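Local atomic coordinates of fibrinogen alpha subunit (Gallus gallus, PDB entry 1M1J), a protein that probably polymerises, after thrombin cleavage and together with the fibrinogen beta and gamma chains, into the insoluble fibrin matrix of blood clots. Residues T83-R86 against V87-T91; Q138-I141 against Q142-V145. All blocks are in the same frame, centred on the assembly; numbering follows the deposited sequence.

Contact 1 of 2, residues T83-R86 against V87-T91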
loop_
_atom_site.group_PDB
_atom_site.type_symbol
_atom_site.label_atom_id
_atom_site.label_comp_id
_atom_site.label_asym_id
_atom_site.label_seq_id
_atom_site.Cartn_x
_atom_site.Cartn_y
_atom_site.Cartn_z
ATOM N N THR D 83 -21.430 44.121 -15.780
ATOM C CA THR D 83 -22.818 44.437 -15.443
ATOM C C THR D 83 -22.822 45.612 -14.465
ATOM O O THR D 83 -23.805 45.868 -13.765
ATOM C CB THR D 83 -23.522 43.227 -14.773
ATOM O OG1 THR D 83 -24.844 43.602 -14.364
ATOM C CG2 THR D 83 -22.745 42.763 -13.549
ATOM N N SER D 84 -21.696 46.316 -14.423
ATOM C CA SER D 84 -21.522 47.461 -13.547
ATOM C C SER D 84 -20.915 48.574 -14.388
ATOM O O SER D 84 -21.042 49.751 -14.063
ATOM C CB SER D 84 -20.586 47.097 -12.390
ATOM O OG SER D 84 -20.479 48.155 -11.455
ATOM N N ASN D 85 -20.253 48.186 -15.474
ATOM C CA ASN D 85 -19.640 49.146 -16.382
ATOM C C ASN D 85 -20.722 49.681 -17.305
ATOM O O ASN D 85 -20.556 50.728 -17.931
ATOM C CB ASN D 85 -18.532 48.483 -17.205
ATOM C CG ASN D 85 -18.064 49.348 -18.365
ATOM O OD1 ASN D 85 -18.803 49.567 -19.325
ATOM N ND2 ASN D 85 -16.832 49.845 -18.280
ATOM N N ARG D 86 -21.834 48.956 -17.388
ATOM C CA ARG D 86 -22.947 49.386 -18.224
ATOM C C ARG D 86 -23.962 50.133 -17.360
ATOM O O ARG D 86 -24.404 51.226 -17.724
ATOM C CB ARG D 86 -23.625 48.187 -18.908
ATOM C CG ARG D 86 -24.446 47.303 -17.975
ATOM C CD ARG D 86 -25.318 46.317 -18.743
ATOM N NE ARG D 86 -26.135 45.495 -17.851
ATOM C CZ ARG D 86 -27.093 45.967 -17.058
ATOM N NH1 ARG D 86 -27.368 47.265 -17.037
ATOM N NH2 ARG D 86 -27.778 45.139 -16.280
ATOM N N VAL D 87 -24.318 49.555 -16.211
ATOM C CA VAL D 87 -25.283 50.181 -15.308
ATOM C C VAL D 87 -24.782 51.571 -14.936
ATOM O O VAL D 87 -25.453 52.318 -14.225
ATOM C CB VAL D 87 -25.505 49.334 -14.020
ATOM C CG1 VAL D 87 -26.473 50.039 -13.077
ATOM C CG2 VAL D 87 -26.068 47.975 -14.389
ATOM N N ILE D 88 -23.595 51.908 -15.429
ATOM C CA ILE D 88 -23.002 53.214 -15.188
ATOM C C ILE D 88 -23.085 54.030 -16.470
ATOM O O ILE D 88 -23.540 55.175 -16.455
ATOM C CB ILE D 88 -21.526 53.096 -14.746
ATOM C CG1 ILE D 88 -21.466 52.601 -13.300
ATOM C CG2 ILE D 88 -20.827 54.440 -14.871
ATOM C CD1 ILE D 88 -20.061 52.419 -12.763
ATOM N N VAL D 89 -22.655 53.439 -17.580
ATOM C CA VAL D 89 -22.707 54.129 -18.864
ATOM C C VAL D 89 -24.144 54.566 -19.161
ATOM O O VAL D 89 -24.373 55.591 -19.808
ATOM C CB VAL D 89 -22.189 53.225 -20.004
ATOM C CG1 VAL D 89 -22.417 53.892 -21.352
ATOM C CG2 VAL D 89 -20.708 52.955 -19.804
ATOM N N GLU D 90 -25.107 53.789 -18.672
ATOM C CA GLU D 90 -26.517 54.099 -18.869
ATOM C C GLU D 90 -26.882 55.395 -18.160
ATOM O O GLU D 90 -27.415 56.320 -18.775
ATOM C CB GLU D 90 -27.399 52.969 -18.334
ATOM C CG GLU D 90 -27.176 51.631 -19.013
ATOM C CD GLU D 90 -28.244 50.613 -18.655
ATOM O OE1 GLU D 90 -28.497 50.405 -17.447
ATOM O OE2 GLU D 90 -28.828 50.021 -19.589
ATOM N N THR D 91 -26.598 55.457 -16.864
ATOM C CA THR D 91 -26.898 56.648 -16.089
ATOM C C THR D 91 -26.024 57.812 -16.558
ATOM O O THR D 91 -26.393 58.976 -16.402
ATOM C CB THR D 91 -26.690 56.396 -14.586
ATOM O OG1 THR D 91 -27.536 55.316 -14.163
ATOM C CG2 THR D 91 -27.045 57.636 -13.787
#
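The guanidinium of Arg86 has the CG2 methyl of Val87 over one face and the carboxylate of Glu90 at its edge. Glu90 OE1 lies near the guanidinium plane, 3.4 Å from Arg86 NH1, a long salt bridge between side chains that run alongside each other and point the same way. The carboxylate itself is turned 67° from the guanidinium. Arg86 gets there with CG wedged between its own backbone N and carbonyl carbon (chi1 72°) and a chain extended as far as NE, which carries the group past Val87; CZ stands 3.5 Å from Val87 CG2. One turn of backbone joins the same two residues: Glu90 N donates to Arg86 O at 2.8 Å. The neighbouring bond, Val89 N to Asn85 O, is weak at 3.4 Å, and the N atoms of Val87, Ile88 and Thr91 find no carbonyl in the turn before, so the helix is kinked here. This is an i to i+4 ion pair near the start of helix 82-160, on its exposed flank. Ser84 and Ile88 are buried instead, packing on apolar side chains of a neighbouring chain, while Asn85 and Ile88 also meet a second one in the coiled coil.

Contact 2 of 2, residues Q138-I141 against Q142-V145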
loop_
_atom_site.group_PDB
_atom_site.type_symbol
_atom_site.label_atom_id
_atom_site.label_comp_id
_atom_site.label_asym_id
_atom_site.label_seq_id
_atom_site.Cartn_x
_atom_site.Cartn_y
_atom_site.Cartn_z
ATOM N N GLN D 138 -42.395 121.697 -7.116
ATOM C CA GLN D 138 -43.282 121.966 -5.996
ATOM C C GLN D 138 -42.697 123.023 -5.076
ATOM O O GLN D 138 -43.436 123.745 -4.403
ATOM C CB GLN D 138 -43.571 120.714 -5.169
ATOM C CG GLN D 138 -44.636 121.013 -4.118
ATOM C CD GLN D 138 -44.996 119.838 -3.244
ATOM O OE1 GLN D 138 -45.326 118.755 -3.732
ATOM N NE2 GLN D 138 -44.954 120.048 -1.934
ATOM N N ASN D 139 -41.372 123.113 -5.037
ATOM C CA ASN D 139 -40.730 124.098 -4.178
ATOM C C ASN D 139 -40.892 125.497 -4.742
ATOM O O ASN D 139 -41.337 126.403 -4.041
ATOM C CB ASN D 139 -39.240 123.784 -3.992
ATOM C CG ASN D 139 -39.006 122.524 -3.171
ATOM O OD1 ASN D 139 -39.755 122.226 -2.232
ATOM N ND2 ASN D 139 -37.956 121.783 -3.512
ATOM N N SER D 140 -40.532 125.665 -6.011
ATOM C CA SER D 140 -40.634 126.956 -6.679
ATOM C C SER D 140 -42.077 127.471 -6.566
ATOM O O SER D 140 -42.312 128.650 -6.301
ATOM C CB SER D 140 -40.227 126.811 -8.147
ATOM O OG SER D 140 -39.830 128.058 -8.698
ATOM N N ILE D 141 -43.036 126.574 -6.761
ATOM C CA ILE D 141 -44.448 126.921 -6.662
ATOM C C ILE D 141 -44.783 127.339 -5.231
ATOM O O ILE D 141 -45.622 128.215 -5.000
ATOM C CB ILE D 141 -45.337 125.716 -7.043
ATOM C CG1 ILE D 141 -45.284 125.487 -8.553
ATOM C CG2 ILE D 141 -46.753 125.936 -6.567
ATOM C CD1 ILE D 141 -46.038 124.257 -9.002
ATOM N N GLN D 142 -44.126 126.704 -4.270
ATOM C CA GLN D 142 -44.362 127.014 -2.869
ATOM C C GLN D 142 -43.826 128.395 -2.507
ATOM O O GLN D 142 -44.468 129.135 -1.762
ATOM C CB GLN D 142 -43.721 125.951 -1.977
ATOM C CG GLN D 142 -43.855 126.224 -0.485
ATOM C CD GLN D 142 -45.289 126.494 -0.056
ATOM O OE1 GLN D 142 -45.806 127.598 -0.239
ATOM N NE2 GLN D 142 -45.940 125.482 0.513
ATOM N N GLU D 143 -42.659 128.760 -3.030
ATOM C CA GLU D 143 -42.124 130.067 -2.708
ATOM C C GLU D 143 -42.902 131.135 -3.460
ATOM O O GLU D 143 -43.003 132.277 -3.009
ATOM C CB GLU D 143 -40.620 130.146 -3.004
ATOM C CG GLU D 143 -40.198 129.964 -4.441
ATOM C CD GLU D 143 -38.675 129.929 -4.582
ATOM O OE1 GLU D 143 -38.024 130.943 -4.250
ATOM O OE2 GLU D 143 -38.127 128.890 -5.015
ATOM N N GLN D 144 -43.471 130.759 -4.601
ATOM C CA GLN D 144 -44.276 131.695 -5.376
ATOM C C GLN D 144 -45.570 131.951 -4.599
ATOM O O GLN D 144 -46.054 133.078 -4.540
ATOM C CB GLN D 144 -44.586 131.127 -6.764
ATOM C CG GLN D 144 -45.515 132.006 -7.596
ATOM C CD GLN D 144 -45.580 131.580 -9.046
ATOM O OE1 GLN D 144 -44.586 131.674 -9.780
ATOM N NE2 GLN D 144 -46.749 131.103 -9.473
ATOM N N VAL D 145 -46.126 130.904 -3.994
ATOM C CA VAL D 145 -47.345 131.062 -3.212
ATOM C C VAL D 145 -47.073 131.976 -2.018
ATOM O O VAL D 145 -47.994 132.556 -1.449
ATOM C CB VAL D 145 -47.876 129.707 -2.699
ATOM C CG1 VAL D 145 -49.003 129.926 -1.708
ATOM C CG2 VAL D 145 -48.390 128.875 -3.861
#
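Glu143 reaches back along the helix to Ser140, one turn earlier. Its CB lies 3.9 Å from Asn139 O, and its CG comes closer to the backbone, 3.1 Å from Ser140 O. That approach follows from chi1 of 63°, which sets CG between the residue's own N and carbonyl carbon; from there the chain extends, bringing CD beside Ser140 CA. At the tip, OE2 is 3.6 Å from Ser140 CA and 4.1 Å from Ser140 OG, too far for more than a loose polar approach. The firm links are in the backbone. Glu143 N donates to Asn139 O, Gln144 N to Ser140 O and Val145 N to Ile141 O, each with N and O 2.9 Å apart. Gln142 N divides its hydrogen between Gln138 O and Asn139 O, both weakly.

The buried flank is mixed. In its apolar part Ile141 CG2 and Val145 CG2 stand 4.3 Å apart, and Val145 CG2 also lies beside Ile141 O. Both residues pack against apolar side chains of a neighbouring chain, Gln144 is buried against other chains too, and Ile141 also touches Leu186 of helix 178-191. With Asn139 and Glu143 exposed and Ile141, Gln144 and Val145 buried, this is an amphipathic helix of the fibrinogen coiled coil, where the returning alpha chain supplies a fourth strand.

Contacts 1 and 2 lie in series on helix 82-160, on opposite sides of the chain's centre, their own centres 80 Å apart and without touching. Each is partly buried, with a solvent-facing flank and a flank turned to neighbouring chains. In 83-91 the outer flank carries a charged pair and the backbone is irregular; in 138-145 the carbonyls are bonded in succession and, within the two segments, the acidic side chain approaches a serine and backbone atoms, with no ion pair. Their surroundings differ too: contact 1 packs on two other chains of the coiled coil, whereas contact 2 packs on two other chains and also on helix 178-191 of its own chain.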